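GCN5-related N-acetyltransferase (Arthrobacter sp., PDB 2R1I) is a putative GNAT-family acetyltransferase that probably transfers the acetyl group of acetyl-coenzyme A to the amine of an acceptor not yet identified. Local coordinates at residues Ala98-Leu103 with Ala117-Ser122. Sequence-based numbering, arbitrary orientation.
Sequences AILDEL and ALLAAS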
loop_
_atom_site.group_PDB
_atom_site.type_symbol
_atom_site.label_atom_id
_atom_site.label_comp_id
_atom_site.label_asym_id
_atom_site.label_seq_id
_atom_site.Cartn_x
_atom_site.Cartn_y
_atom_site.Cartn_z
ATOM N N ALA A 98 -2.852 3.720 5.927
ATOM C CA ALA A 98 -1.514 4.267 5.833
ATOM C C ALA A 98 -0.490 3.159 5.646
ATOM O O ALA A 98 -0.655 2.044 6.173
ATOM C CB ALA A 98 -1.191 5.072 7.067
ATOM N N ILE A 99 0.612 3.476 4.940
ATOM C CA ILE A 99 1.797 2.625 4.870
ATOM C C ILE A 99 2.972 3.399 5.438
ATOM O O ILE A 99 3.174 4.593 5.099
ATOM C CB ILE A 99 2.114 2.114 3.428
ATOM C CG1 ILE A 99 0.932 1.329 2.803
ATOM C CG2 ILE A 99 3.383 1.257 3.352
ATOM C CD1 ILE A 99 1.055 1.204 1.257
ATOM N N LEU A 100 3.742 2.708 6.271
ATOM C CA LEU A 100 5.092 3.156 6.626
ATOM C C LEU A 100 6.053 2.817 5.477
ATOM O O LEU A 100 6.648 1.742 5.431
ATOM C CB LEU A 100 5.525 2.526 7.939
ATOM C CG LEU A 100 6.858 3.055 8.511
ATOM C CD1 LEU A 100 6.721 4.553 8.872
ATOM C CD2 LEU A 100 7.303 2.255 9.763
ATOM N N ASP A 101 6.122 3.725 4.492
ATOM C CA ASP A 101 6.907 3.552 3.266
ATOM C C ASP A 101 8.391 3.376 3.605
ATOM O O ASP A 101 9.097 2.586 2.993
ATOM C CB ASP A 101 6.780 4.803 2.358
ATOM C CG ASP A 101 5.424 4.992 1.700
ATOM O OD1 ASP A 101 4.479 4.210 1.917
ATOM O OD2 ASP A 101 5.299 6.005 0.961
ATOM N N GLU A 102 8.879 4.174 4.542
ATOM C CA GLU A 102 10.266 4.122 4.954
ATOM C C GLU A 102 10.383 4.517 6.407
ATOM O O GLU A 102 9.688 5.402 6.906
ATOM C CB GLU A 102 11.203 5.040 4.118
ATOM C CG GLU A 102 11.123 4.957 2.597
ATOM C CD GLU A 102 11.635 3.680 1.985
ATOM O OE1 GLU A 102 12.278 2.844 2.666
ATOM O OE2 GLU A 102 11.341 3.468 0.785
ATOM N N LEU A 103 11.346 3.894 7.093
ATOM C CA LEU A 103 11.747 4.351 8.389
ATOM C C LEU A 103 13.291 4.263 8.368
ATOM O O LEU A 103 13.871 3.175 8.390
ATOM C CB LEU A 103 11.133 3.477 9.486
ATOM C CG LEU A 103 11.597 3.746 10.937
ATOM C CD1 LEU A 103 11.289 5.149 11.401
ATOM C CD2 LEU A 103 10.977 2.709 11.902
ATOM N N ALA A 117 10.784 6.376 18.399
ATOM C CA ALA A 117 10.062 7.676 18.471
ATOM C C ALA A 117 9.316 8.015 17.160
ATOM O O ALA A 117 8.193 8.525 17.158
ATOM C CB ALA A 117 11.088 8.828 18.815
ATOM N N LEU A 118 9.976 7.755 16.049
ATOM C CA LEU A 118 9.378 8.046 14.748
ATOM C C LEU A 118 8.132 7.172 14.528
ATOM O O LEU A 118 7.121 7.651 13.977
ATOM C CB LEU A 118 10.425 7.859 13.663
ATOM C CG LEU A 118 11.380 9.054 13.501
ATOM C CD1 LEU A 118 12.636 8.673 12.737
ATOM C CD2 LEU A 118 10.636 10.243 12.787
ATOM N N LEU A 119 8.224 5.899 14.930
ATOM C CA LEU A 119 7.087 4.978 14.766
ATOM C C LEU A 119 5.875 5.437 15.596
ATOM O O LEU A 119 4.744 5.463 15.133
ATOM C CB LEU A 119 7.480 3.519 15.057
ATOM C CG LEU A 119 6.310 2.519 14.974
ATOM C CD1 LEU A 119 5.694 2.589 13.542
ATOM C CD2 LEU A 119 6.740 1.108 15.340
ATOM N N ALA A 120 6.124 5.802 16.847
ATOM C CA ALA A 120 5.066 6.282 17.711
ATOM C C ALA A 120 4.413 7.555 17.174
ATOM O O ALA A 120 3.178 7.696 17.184
ATOM C CB ALA A 120 5.623 6.458 19.175
ATOM N N ALA A 121 5.220 8.490 16.681
ATOM C CA ALA A 121 4.681 9.711 16.098
ATOM C C ALA A 121 3.833 9.395 14.838
ATOM O O ALA A 121 2.792 10.023 14.613
ATOM C CB ALA A 121 5.829 10.688 15.764
ATOM N N SER A 122 4.285 8.421 14.040
ATOM C CA SER A 122 3.546 7.964 12.822
ATOM C C SER A 122 2.179 7.403 13.196
ATOM O O SER A 122 1.183 7.756 12.608
ATOM C CB SER A 122 4.345 6.903 12.062
ATOM O OG SER A 122 5.623 7.404 11.615
#
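With CG anti to the backbone N in both Leu100 (chi1 -173°) and Leu103 (chi1 173°), the two leucines of strand 97-104 extend their methyl groups to the flank of helix 109-128, where Leu118, Leu119 and Ser122 receive them. The closest touch is at Leu103, whose CD1 lies 3.6 Å from CB of Leu118 and 4.0 Å from Leu118 CD1, so that a single methyl rests against both the root and one branch of the helix leucine. Leu100 divides its fork between two helix residues. Its CD2 meets CD1 of Leu119 at 4.1 Å, the two side chains crossing at about a right angle, while its CD1 stands 4.1 Å from OG of Ser122.

The axes of segments 98-103 and 117-122 lie at 157°, close to antiparallel; they belong to strand 97-104 and helix 109-128, the first two elements of a beta-alpha-beta unit that strand 133-139 completes beside 97-104 in the GNAT fold. Leu100 and Leu103 can both face the helix although three positions apart because a classic beta bulge at Asp101 and Glu102, opposite Val84, shifts the strand's alternation; Leu100 itself centres an inverse gamma turn.

Ser122 turns its hydroxyl back along its own helix. OG donates to Leu118 O over 2.8 Å, approaching from above the carbonyl plane, and Ser122 N reaches the same oxygen from the opposite face at 2.9 Å. The first of these bonds uses the proton of this buried hydroxyl inside the helix. An alanine here would remove that second bond to Leu118 O and is likely to leave Leu100 CD1 less closely covered. Around the contact, Phe148 of helix 143-150 packs on Leu103 and Leu119, and Leu73 of strand 70-75 on Leu118 and Ser122.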